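Local coordinates for OmpT protein (Vibrio cholerae serotype O1, PDB 6EHD), which forms an outer-membrane beta barrel and probably acts as a non-specific porin through which ions and small solutes diffuse, at residues Pro225-Ala236 with Ala249-Thr260; Asp48-Glu57 with Val68-Asn78. The protein carries 1 engineered substitution. All coordinates share one frame; numbering follows the deposited sequence.

Interaction 1 of 2, residues Pro225-Ala236 with Ala249-Thr260. With C8E ((hydroxyethyloxy)tri(ethyloxy)octane), chain E.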
loop_
_atom_site.group_PDB
_atom_site.type_symbol
_atom_site.label_atom_id
_atom_site.label_comp_id
_atom_site.label_asym_id
_atom_site.label_seq_id
_atom_site.Cartn_x
_atom_site.Cartn_y
_atom_site.Cartn_z
ATOM N N PRO A 225 2.916 -13.517 26.665
ATOM C CA PRO A 225 1.502 -13.154 26.841
ATOM C C PRO A 225 1.056 -11.832 26.079
ATOM O O PRO A 225 -0.114 -11.543 26.037
ATOM C CB PRO A 225 1.385 -12.988 28.370
ATOM C CG PRO A 225 2.761 -12.605 28.830
ATOM C CD PRO A 225 3.718 -13.281 27.895
ATOM N N LEU A 226 1.982 -11.065 25.519
ATOM C CA LEU A 226 1.653 -9.749 24.953
ATOM C C LEU A 226 0.772 -9.928 23.657
ATOM O O LEU A 226 1.133 -10.733 22.762
ATOM C CB LEU A 226 2.922 -8.959 24.657
ATOM C CG LEU A 226 2.738 -7.533 24.159
ATOM C CD1 LEU A 226 2.168 -6.607 25.226
ATOM C CD2 LEU A 226 4.018 -6.994 23.557
ATOM N N VAL A 227 -0.352 -9.213 23.652
ATOM C CA VAL A 227 -1.256 -9.026 22.485
ATOM C C VAL A 227 -1.519 -7.533 22.357
ATOM O O VAL A 227 -1.761 -6.867 23.388
ATOM C CB VAL A 227 -2.608 -9.762 22.714
ATOM C CG1 VAL A 227 -3.593 -9.556 21.541
ATOM C CG2 VAL A 227 -2.375 -11.263 22.969
ATOM N N ILE A 228 -1.486 -6.976 21.107
ATOM C CA ILE A 228 -1.838 -5.540 20.890
ATOM C C ILE A 228 -2.980 -5.512 19.831
ATOM O O ILE A 228 -2.808 -6.171 18.790
ATOM C CB ILE A 228 -0.610 -4.713 20.402
ATOM C CG1 ILE A 228 0.479 -4.711 21.502
ATOM C CG2 ILE A 228 -1.031 -3.291 20.131
ATOM C CD1 ILE A 228 1.816 -4.182 21.057
ATOM N N ASP A 229 -4.090 -4.826 20.124
ATOM C CA ASP A 229 -5.224 -4.637 19.195
ATOM C C ASP A 229 -5.158 -3.214 18.644
ATOM O O ASP A 229 -4.863 -2.257 19.422
ATOM C CB ASP A 229 -6.575 -4.844 19.896
ATOM C CG ASP A 229 -6.892 -6.358 20.155
ATOM O OD1 ASP A 229 -6.254 -7.261 19.582
ATOM O OD2 ASP A 229 -7.819 -6.617 20.929
ATOM N N GLU A 230 -5.428 -3.066 17.333
ATOM C CA GLU A 230 -5.578 -1.722 16.731
ATOM C C GLU A 230 -6.993 -1.578 16.141
ATOM O O GLU A 230 -7.462 -2.499 15.443
ATOM C CB GLU A 230 -4.542 -1.581 15.579
ATOM C CG GLU A 230 -3.096 -1.648 15.966
ATOM C CD GLU A 230 -2.159 -1.474 14.741
ATOM O OE1 GLU A 230 -2.307 -2.187 13.745
ATOM O OE2 GLU A 230 -1.274 -0.598 14.779
ATOM N N ASP A 231 -7.630 -0.443 16.386
ATOM C CA ASP A 231 -8.943 -0.101 15.805
ATOM C C ASP A 231 -8.720 1.210 14.999
ATOM O O ASP A 231 -8.264 2.277 15.589
ATOM C CB ASP A 231 -9.940 0.237 16.965
ATOM C CG ASP A 231 -10.166 -0.922 17.975
ATOM O OD1 ASP A 231 -9.927 -2.138 17.711
ATOM O OD2 ASP A 231 -10.795 -0.567 19.012
ATOM N N ALA A 232 -9.131 1.237 13.701
ATOM C CA ALA A 232 -8.748 2.374 12.829
ATOM C C ALA A 232 -9.902 2.823 11.940
ATOM O O ALA A 232 -10.686 1.948 11.463
ATOM C CB ALA A 232 -7.543 1.958 11.952
ATOM N N ILE A 233 -10.034 4.140 11.779
ATOM C CA ILE A 233 -10.996 4.719 10.860
ATOM C C ILE A 233 -10.242 5.739 9.952
ATOM O O ILE A 233 -9.447 6.551 10.438
ATOM C CB ILE A 233 -12.199 5.373 11.552
ATOM C CG1 ILE A 233 -13.218 5.867 10.523
ATOM C CG2 ILE A 233 -11.769 6.502 12.493
ATOM C CD1 ILE A 233 -14.525 6.468 11.065
ATOM N N SER A 234 -10.576 5.713 8.651
ATOM C CA SER A 234 -10.086 6.654 7.641
ATOM C C SER A 234 -11.310 7.223 6.886
ATOM O O SER A 234 -12.200 6.465 6.415
ATOM C CB SER A 234 -9.140 5.924 6.641
ATOM O OG SER A 234 -8.065 5.277 7.325
ATOM N N VAL A 235 -11.409 8.565 6.838
ATOM C CA VAL A 235 -12.491 9.329 6.167
ATOM C C VAL A 235 -11.796 10.288 5.200
ATOM O O VAL A 235 -11.070 11.167 5.647
ATOM C CB VAL A 235 -13.361 10.122 7.166
ATOM C CG1 VAL A 235 -14.527 10.668 6.420
ATOM C CG2 VAL A 235 -13.830 9.218 8.247
ATOM N N ALA A 236 -12.059 10.191 3.922
ATOM C CA ALA A 236 -11.259 10.975 2.929
ATOM C C ALA A 236 -12.128 11.300 1.717
ATOM O O ALA A 236 -13.148 10.669 1.432
ATOM C CB ALA A 236 -9.988 10.225 2.501
ATOM N N ALA A 249 -8.395 15.569 0.590
ATOM C CA ALA A 249 -8.195 15.697 2.073
ATOM C C ALA A 249 -8.578 14.419 2.794
ATOM O O ALA A 249 -9.375 13.588 2.258
ATOM C CB ALA A 249 -9.037 16.893 2.624
ATOM N N GLY A 250 -7.987 14.174 3.964
ATOM C CA GLY A 250 -8.431 13.023 4.795
ATOM C C GLY A 250 -8.108 13.199 6.247
ATOM O O GLY A 250 -7.243 14.028 6.643
ATOM N N TYR A 251 -8.859 12.432 7.039
ATOM C CA TYR A 251 -8.705 12.329 8.526
ATOM C C TYR A 251 -8.600 10.849 8.899
ATOM O O TYR A 251 -9.465 10.016 8.496
ATOM C CB TYR A 251 -9.986 12.928 9.174
ATOM C CG TYR A 251 -10.095 12.686 10.710
ATOM C CD1 TYR A 251 -9.358 13.462 11.619
ATOM C CD2 TYR A 251 -10.810 11.606 11.205
ATOM C CE1 TYR A 251 -9.387 13.208 12.986
ATOM C CE2 TYR A 251 -10.866 11.354 12.579
ATOM C CZ TYR A 251 -10.149 12.152 13.466
ATOM O OH TYR A 251 -10.223 11.874 14.861
ATOM N N GLU A 252 -7.558 10.503 9.659
ATOM C CA GLU A 252 -7.244 9.161 10.039
ATOM C C GLU A 252 -7.025 9.073 11.569
ATOM O O GLU A 252 -6.178 9.811 12.140
ATOM C CB GLU A 252 -5.952 8.667 9.326
ATOM C CG GLU A 252 -6.077 8.749 7.810
ATOM C CD GLU A 252 -4.816 8.441 6.975
ATOM O OE1 GLU A 252 -3.691 8.347 7.550
ATOM O OE2 GLU A 252 -4.984 8.173 5.717
ATOM N N TYR A 253 -7.770 8.171 12.215
ATOM C CA TYR A 253 -7.604 7.974 13.699
ATOM C C TYR A 253 -7.397 6.489 14.016
ATOM O O TYR A 253 -8.178 5.632 13.525
ATOM C CB TYR A 253 -8.871 8.488 14.372
ATOM C CG TYR A 253 -8.855 8.313 15.903
ATOM C CD1 TYR A 253 -8.040 9.133 16.710
ATOM C CD2 TYR A 253 -9.499 7.204 16.508
ATOM C CE1 TYR A 253 -7.981 8.962 18.125
ATOM C CE2 TYR A 253 -9.447 7.034 17.931
ATOM C CZ TYR A 253 -8.693 7.907 18.701
ATOM O OH TYR A 253 -8.611 7.655 20.083
ATOM N N VAL A 254 -6.370 6.176 14.841
ATOM C CA VAL A 254 -6.028 4.819 15.174
ATOM C C VAL A 254 -5.858 4.738 16.740
ATOM O O VAL A 254 -5.222 5.649 17.341
ATOM C CB VAL A 254 -4.750 4.326 14.539
ATOM C CG1 VAL A 254 -4.479 2.860 14.927
ATOM C CG2 VAL A 254 -4.832 4.510 12.992
ATOM N N MET A 255 -6.538 3.778 17.351
ATOM C CA MET A 255 -6.290 3.425 18.853
ATOM C C MET A 255 -5.590 2.096 18.989
ATOM O O MET A 255 -5.914 1.138 18.287
ATOM C CB MET A 255 -7.580 3.521 19.669
ATOM C CG MET A 255 -8.826 2.732 19.348
ATOM S SD MET A 255 -10.457 3.471 19.969
ATOM C CE MET A 255 -10.036 4.796 21.067
ATOM N N GLN A 256 -4.544 2.076 19.792
ATOM C CA GLN A 256 -3.758 0.917 20.039
ATOM C C GLN A 256 -3.934 0.575 21.566
ATOM O O GLN A 256 -3.736 1.442 22.439
ATOM C CB GLN A 256 -2.289 1.137 19.741
ATOM C CG GLN A 256 -1.958 1.695 18.328
ATOM C CD GLN A 256 -1.919 3.207 18.241
ATOM O OE1 GLN A 256 -1.995 3.926 19.250
ATOM N NE2 GLN A 256 -1.778 3.739 16.969
ATOM N N GLU A 257 -4.254 -0.671 21.824
ATOM C CA GLU A 257 -4.466 -1.168 23.236
ATOM C C GLU A 257 -3.734 -2.486 23.452
ATOM O O GLU A 257 -3.941 -3.462 22.682
ATOM C CB GLU A 257 -5.949 -1.309 23.523
ATOM C CG GLU A 257 -6.228 -1.992 24.851
ATOM C CD GLU A 257 -7.693 -1.992 25.234
ATOM O OE1 GLU A 257 -8.189 -3.072 25.617
ATOM O OE2 GLU A 257 -8.330 -0.926 25.152
ATOM N N ALA A 258 -2.860 -2.525 24.482
ATOM C CA ALA A 258 -2.119 -3.726 24.864
ATOM C C ALA A 258 -2.839 -4.427 26.039
ATOM O O ALA A 258 -3.550 -3.795 26.827
ATOM C CB ALA A 258 -0.683 -3.410 25.237
ATOM N N ASN A 259 -2.690 -5.736 26.114
ATOM C CA ASN A 259 -3.338 -6.505 27.196
ATOM C C ASN A 259 -2.694 -6.286 28.590
ATOM O O ASN A 259 -3.262 -6.702 29.592
ATOM C CB ASN A 259 -3.460 -7.990 26.847
ATOM C CG ASN A 259 -2.146 -8.680 26.667
ATOM O OD1 ASN A 259 -1.088 -8.070 26.594
ATOM N ND2 ASN A 259 -2.218 -9.992 26.465
ATOM N N THR A 260 -1.538 -5.630 28.627
ATOM C CA THR A 260 -0.997 -5.024 29.840
ATOM C C THR A 260 -1.821 -3.838 30.355
ATOM O O THR A 260 -1.533 -3.367 31.448
ATOM C CB THR A 260 0.452 -4.499 29.653
ATOM O OG1 THR A 260 0.464 -3.402 28.715
ATOM C CG2 THR A 260 1.385 -5.591 29.166
HETATM C C1 C8E E . -18.379 7.711 9.025
HETATM C C2 C8E E . -17.921 9.165 9.007
HETATM C C3 C8E E . -17.265 9.500 10.325
HETATM C C4 C8E E . -17.119 11.007 10.591
HETATM C C5 C8E E . -15.740 11.305 11.177
HETATM C C6 C8E E . -15.484 11.061 12.642
HETATM C C7 C8E E . -14.559 9.872 12.966
HETATM C C8 C8E E . -14.047 9.959 14.425
HETATM O O9 C8E E . -13.717 8.781 15.198
HETATM C C10 C8E E . -14.364 8.461 16.419
HETATM C C11 C8E E . -13.364 7.980 17.416
HETATM O O12 C8E E . -12.953 9.223 17.969
HETATM C C13 C8E E . -12.214 9.332 19.197
HETATM C C14 C8E E . -11.363 10.614 19.238
HETATM O O15 C8E E . -12.021 11.757 18.635
HETATM C C16 C8E E . -11.348 13.034 18.849
HETATM C C17 C8E E . -12.058 14.287 18.302
HETATM O O18 C8E E . -12.500 14.024 16.969
HETATM C C19 C8E E . -12.799 15.028 15.963
HETATM C C20 C8E E . -13.895 14.477 15.031
HETATM O O21 C8E E . -13.484 14.292 13.683
HETATM O O HOH W 1 -0.722 2.054 14.635
HETATM O O HOH W 2 -5.463 5.422 6.232
#

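Interaction 2 of 2, residues Asp48-Glu57 with Val68-Asn78. With C8E ((hydroxyethyloxy)tri(ethyloxy)octane), chain C.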
loop_
_atom_site.group_PDB
_atom_site.type_symbol
_atom_site.label_atom_id
_atom_site.label_comp_id
_atom_site.label_asym_id
_atom_site.label_seq_id
_atom_site.Cartn_x
_atom_site.Cartn_y
_atom_site.Cartn_z
ATOM N N ASP A 48 -9.774 -17.206 -26.992
ATOM C CA ASP A 48 -10.907 -16.752 -26.189
ATOM C C ASP A 48 -10.859 -17.157 -24.690
ATOM O O ASP A 48 -11.394 -16.471 -23.834
ATOM C CB ASP A 48 -12.205 -17.372 -26.791
ATOM C CG ASP A 48 -12.331 -17.189 -28.339
ATOM O OD1 ASP A 48 -11.513 -17.765 -29.126
ATOM O OD2 ASP A 48 -13.284 -16.484 -28.764
ATOM N N SER A 49 -10.280 -18.318 -24.419
ATOM C CA SER A 49 -10.235 -18.929 -23.108
ATOM C C SER A 49 -8.848 -18.899 -22.380
ATOM O O SER A 49 -8.713 -19.488 -21.309
ATOM C CB SER A 49 -10.706 -20.392 -23.263
ATOM O OG SER A 49 -12.098 -20.416 -23.527
ATOM N N LEU A 50 -7.821 -18.280 -22.948
ATOM C CA LEU A 50 -6.485 -18.424 -22.328
ATOM C C LEU A 50 -5.540 -17.329 -22.810
ATOM O O LEU A 50 -5.327 -17.148 -24.057
ATOM C CB LEU A 50 -5.875 -19.789 -22.696
ATOM C CG LEU A 50 -4.426 -20.037 -22.225
ATOM C CD1 LEU A 50 -4.255 -20.093 -20.737
ATOM C CD2 LEU A 50 -3.838 -21.332 -22.792
ATOM N N ALA A 51 -4.881 -16.680 -21.855
ATOM C CA ALA A 51 -3.832 -15.674 -22.157
ATOM C C ALA A 51 -2.656 -15.768 -21.177
ATOM O O ALA A 51 -2.810 -16.232 -20.064
ATOM C CB ALA A 51 -4.455 -14.268 -22.207
ATOM N N LEU A 52 -1.458 -15.369 -21.603
ATOM C CA LEU A 52 -0.238 -15.442 -20.828
ATOM C C LEU A 52 0.370 -13.986 -20.670
ATOM O O LEU A 52 0.192 -13.140 -21.556
ATOM C CB LEU A 52 0.837 -16.257 -21.579
ATOM C CG LEU A 52 0.409 -17.689 -21.960
ATOM C CD1 LEU A 52 1.422 -18.356 -22.905
ATOM C CD2 LEU A 52 0.243 -18.512 -20.706
ATOM N N GLN A 53 1.061 -13.783 -19.582
ATOM C CA GLN A 53 1.698 -12.519 -19.232
ATOM C C GLN A 53 3.054 -12.775 -18.642
ATOM O O GLN A 53 3.265 -13.666 -17.816
ATOM C CB GLN A 53 0.818 -11.695 -18.227
ATOM C CG GLN A 53 1.501 -10.401 -17.739
ATOM C CD GLN A 53 0.769 -9.713 -16.549
ATOM O OE1 GLN A 53 0.094 -10.388 -15.717
ATOM N NE2 GLN A 53 0.889 -8.350 -16.481
ATOM N N GLY A 54 4.024 -11.955 -19.055
ATOM C CA GLY A 54 5.331 -11.940 -18.397
ATOM C C GLY A 54 5.694 -10.428 -18.119
ATOM O O GLY A 54 5.711 -9.658 -19.016
ATOM N N LYS A 55 5.967 -10.075 -16.879
ATOM C CA LYS A 55 6.224 -8.632 -16.477
ATOM C C LYS A 55 7.424 -8.543 -15.569
ATOM O O LYS A 55 7.563 -9.334 -14.625
ATOM C CB LYS A 55 4.935 -8.075 -15.813
ATOM C CG LYS A 55 4.995 -6.603 -15.407
ATOM C CD LYS A 55 3.586 -6.093 -14.938
ATOM C CE LYS A 55 3.643 -4.666 -14.391
ATOM N NZ LYS A 55 2.276 -4.179 -14.087
ATOM N N VAL A 56 8.293 -7.514 -15.743
ATOM C CA VAL A 56 9.336 -7.312 -14.825
ATOM C C VAL A 56 9.496 -5.753 -14.672
ATOM O O VAL A 56 9.291 -5.058 -15.626
ATOM C CB VAL A 56 10.648 -7.981 -15.324
ATOM C CG1 VAL A 56 11.058 -7.451 -16.658
ATOM C CG2 VAL A 56 11.748 -7.857 -14.290
ATOM N N GLU A 57 9.727 -5.330 -13.453
ATOM C CA GLU A 57 9.824 -3.888 -13.100
ATOM C C GLU A 57 11.029 -3.690 -12.271
ATOM O O GLU A 57 11.227 -4.404 -11.250
ATOM C CB GLU A 57 8.575 -3.477 -12.298
ATOM C CG GLU A 57 8.472 -1.903 -12.060
ATOM C CD GLU A 57 7.100 -1.480 -11.404
ATOM O OE1 GLU A 57 7.109 -1.112 -10.223
ATOM O OE2 GLU A 57 6.082 -1.546 -12.136
ATOM N N VAL A 68 15.293 -5.455 -8.747
ATOM C CA VAL A 68 13.987 -5.938 -9.254
ATOM C C VAL A 68 12.871 -5.607 -8.268
ATOM O O VAL A 68 12.945 -5.991 -7.071
ATOM C CB VAL A 68 14.023 -7.480 -9.433
ATOM C CG1 VAL A 68 12.650 -7.959 -9.924
ATOM C CG2 VAL A 68 15.092 -7.817 -10.475
ATOM N N ARG A 69 11.849 -4.870 -8.723
ATOM C CA ARG A 69 10.705 -4.528 -7.810
ATOM C C ARG A 69 9.623 -5.615 -7.843
ATOM O O ARG A 69 9.074 -5.995 -6.790
ATOM C CB ARG A 69 10.041 -3.147 -8.185
ATOM C CG ARG A 69 10.821 -1.962 -7.590
ATOM C CD ARG A 69 10.339 -0.639 -8.247
ATOM N NE ARG A 69 8.925 -0.301 -8.066
ATOM C CZ ARG A 69 8.398 0.324 -7.019
ATOM N NH1 ARG A 69 7.115 0.611 -7.019
ATOM N NH2 ARG A 69 9.110 0.652 -5.974
ATOM N N ASN A 70 9.264 -6.020 -9.072
ATOM C CA ASN A 70 8.275 -7.120 -9.325
ATOM C C ASN A 70 8.819 -7.989 -10.445
ATOM O O ASN A 70 9.462 -7.466 -11.367
ATOM C CB ASN A 70 6.948 -6.547 -9.833
ATOM C CG ASN A 70 5.923 -6.193 -8.670
ATOM O OD1 ASN A 70 4.766 -6.047 -8.967
ATOM N ND2 ASN A 70 6.337 -6.121 -7.414
ATOM N N HIS A 71 8.426 -9.286 -10.439
ATOM C CA HIS A 71 8.783 -10.230 -11.531
ATOM C C HIS A 71 7.685 -11.323 -11.547
ATOM O O HIS A 71 7.527 -12.062 -10.571
ATOM C CB HIS A 71 10.184 -10.812 -11.227
ATOM C CG HIS A 71 10.742 -11.691 -12.313
ATOM N ND1 HIS A 71 11.957 -12.346 -12.192
ATOM C CD2 HIS A 71 10.246 -12.055 -13.521
ATOM C CE1 HIS A 71 12.184 -13.069 -13.276
ATOM N NE2 HIS A 71 11.176 -12.892 -14.112
ATOM N N ILE A 72 6.911 -11.328 -12.617
ATOM C CA ILE A 72 5.624 -12.019 -12.644
ATOM C C ILE A 72 5.494 -12.882 -13.907
ATOM O O ILE A 72 5.770 -12.418 -15.031
ATOM C CB ILE A 72 4.454 -10.967 -12.626
ATOM C CG1 ILE A 72 4.569 -10.064 -11.405
ATOM C CG2 ILE A 72 3.107 -11.637 -12.530
ATOM C CD1 ILE A 72 3.556 -8.893 -11.339
ATOM N N LEU A 73 4.970 -14.106 -13.717
ATOM C CA LEU A 73 4.382 -14.915 -14.772
ATOM C C LEU A 73 2.882 -15.121 -14.504
ATOM O O LEU A 73 2.517 -15.601 -13.453
ATOM C CB LEU A 73 5.126 -16.297 -14.733
ATOM C CG LEU A 73 5.265 -17.015 -16.052
ATOM C CD1 LEU A 73 6.277 -18.176 -15.918
ATOM C CD2 LEU A 73 3.897 -17.481 -16.503
ATOM N N GLY A 74 2.050 -14.792 -15.460
ATOM C CA GLY A 74 0.618 -14.781 -15.321
ATOM C C GLY A 74 -0.110 -15.683 -16.339
ATOM O O GLY A 74 0.274 -15.745 -17.522
ATOM N N VAL A 75 -1.213 -16.286 -15.880
ATOM C CA VAL A 75 -2.040 -17.169 -16.679
ATOM C C VAL A 75 -3.495 -16.782 -16.469
ATOM O O VAL A 75 -4.013 -16.986 -15.364
ATOM C CB VAL A 75 -1.839 -18.677 -16.289
ATOM C CG1 VAL A 75 -2.641 -19.513 -17.259
ATOM C CG2 VAL A 75 -0.364 -19.043 -16.302
ATOM N N LYS A 76 -4.143 -16.273 -17.491
ATOM C CA LYS A 76 -5.524 -15.886 -17.419
ATOM C C LYS A 76 -6.439 -16.892 -18.159
ATOM O O LYS A 76 -6.240 -17.150 -19.337
ATOM C CB LYS A 76 -5.689 -14.473 -18.036
ATOM C CG LYS A 76 -7.127 -13.941 -17.979
ATOM C CD LYS A 76 -7.212 -12.409 -18.046
ATOM C CE LYS A 76 -8.621 -11.888 -17.734
ATOM N NZ LYS A 76 -9.537 -12.133 -18.874
ATOM N N THR A 77 -7.476 -17.344 -17.479
ATOM C CA THR A 77 -8.408 -18.414 -17.894
ATOM C C THR A 77 -9.840 -18.024 -17.562
ATOM O O THR A 77 -10.086 -17.063 -16.789
ATOM C CB THR A 77 -8.204 -19.736 -17.113
ATOM O OG1 THR A 77 -8.732 -19.671 -15.762
ATOM C CG2 THR A 77 -6.770 -20.139 -16.964
ATOM N N ASN A 78 -10.796 -18.815 -18.048
ATOM C CA ASN A 78 -12.195 -18.599 -17.691
ATOM C C ASN A 78 -12.540 -18.819 -16.188
ATOM O O ASN A 78 -13.618 -18.432 -15.788
ATOM C CB ASN A 78 -13.115 -19.507 -18.556
ATOM C CG ASN A 78 -13.150 -19.101 -19.989
ATOM O OD1 ASN A 78 -12.991 -17.909 -20.343
ATOM N ND2 ASN A 78 -13.385 -20.095 -20.860
HETATM C C14 C8E C . -11.309 -15.249 -19.617
HETATM O O15 C8E C . -9.967 -15.311 -20.142
HETATM C C16 C8E C . -9.881 -14.552 -21.337
HETATM C C17 C8E C . -8.610 -14.728 -22.173
HETATM O O18 C8E C . -8.076 -13.425 -22.476
HETATM C C19 C8E C . -8.646 -12.759 -23.612
HETATM O O HOH W 3 -13.702 -17.012 -22.634
HETATM O O HOH W 4 -10.161 -20.998 -19.472
HETATM O O HOH W 5 5.007 -0.947 -8.637
#

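Interaction 1 of 2, residues Pro225-Ala236 with Ala249-Thr260
Paired from Ile228–Ala258 to Ala236–Gly250, the two arms of a beta hairpin in the porin barrel wall run antiparallel, the axes of the short segments 170° apart. Asp229–Glu257, Asp231–Met255, Ile233–Tyr253 and Val235–Tyr251 are hydrogen-bonded pairs, each closed by two N-H...O bonds, and non-hydrogen-bonded pairs fall between them. The hairpin illustrates the two-faced wall of a membrane barrel. One face carries the polar groups Glu230, Ser234, Glu252 and Gln256 among small and apolar residues, and here water spans the strands. One water donates to Glu230 OE2 (2.7 Å) and accepts from Gln256 NE2; Arg109 holds the other oxygen of Glu230 in a salt bridge, and Gln256 NE2 also reaches Thr293 O. A second water joins Ser234 OG to Glu252 OE2, the latter bond being weak, while the Glu252 carboxylate is held by Thr106 OG1 and Gly105 N, consistent with a pore-facing side met by the loop that folds into a porin barrel. Between these bridges Ala232 CB packs on Val254 CG2 at 3.9 Å. On the other face a bound C8E detergent lies along Ile233, Val235, Tyr251 and Tyr253, its C14 3.8 Å above the Tyr253 ring plane, offset toward the rim. Detergent carbon C7 also touches Ile233 CD1 at 3.9 Å, consistent with these four residues facing lipid. Tyr253 OH bonds to Asp265 on the next strand. Farther along this face, Met255 CG rests against Asp231 CB (3.6 Å). Just past the last bridge, Asn259 places CG between its backbone N and carbonyl carbon (chi1 63°), which turns the amide back onto 225-227. OD1 takes a weak bond from Val227 N, and ND2 donates in the amide plane to Pro225 O at 2.6 Å, nearly straight at 171°.

Interaction 2 of 2, residues Asp48-Glu57 with Val68-Asn78
Glu57 meets Arg69 twice, through its backbone and through its carboxylate, at one end of an antiparallel porin hairpin. Its carbonyl oxygen accepts Arg69 N at 2.6 Å and, weakly, Asn70 N; two residues thus face one, a classic beta bulge. Beyond it, backbone bonds pair Lys55 with Ile72, Gln53 with Gly74 and Ala51 with Lys76.

In the salt bridge, Arg69 NE donates to the anti lone pair of Glu57 OE1 (2.9 Å) along a straight line. Carboxylate and guanidinium lie nearly coplanar, 9° apart, and a water linking OE1 to Arg69 NH1 should further restrain their rotation. Tyr14 OH holds Glu57 OE2, and Asp303 pairs with Arg69 NH2.

On the opposite face, with CG anti to the backbone N (chi1 175°), Leu50 leans across and its CD1 meets Val75 CG1 at 3.9 Å.

At the far end Asn78 ND2 gives Ser49 OG a bent bond of 3.0 Å, tilted out of the amide plane. Two waters also bridge this end, one between Asp48 O and Asn78 OD1, the other between Ser49 O and Asn78 N. Lys76 NZ reaches a detergent ether oxygen only weakly.

In the barrel wall, strand 30-47 flanks 50-57 through bonds of Leu52, Gly54 and Val56 with Tyr44, Ala42 and Val40, while 70-77 continues the wall toward strand 80-84, where Leu73 pairs with Phe84.

How the interactions relate
Interactions 1 and 2 are separate hairpins of the same barrel, lying on opposite sides of the chain's centre. Their centres are 36 Å apart and their nearest atoms about 19 Å, so neither touches the other. Along the chain they follow in series, 48-78 closing before 225-260 opens. Each sets linked polar groups on one face, Glu230 and Gln256 or Glu57 and Arg69, with apolar contacts on the other. Detergent meets both: along the tyrosines in interaction 1, and at the 48-51/76-78 end and Leu73 in interaction 2. Calcium, not bound in this model, has been seen in another structure of the protein at Asp12, Phe13 and Trp325; the Val56 side chain is about 8 Å from that of Phe13, whereas interaction 1 lies away.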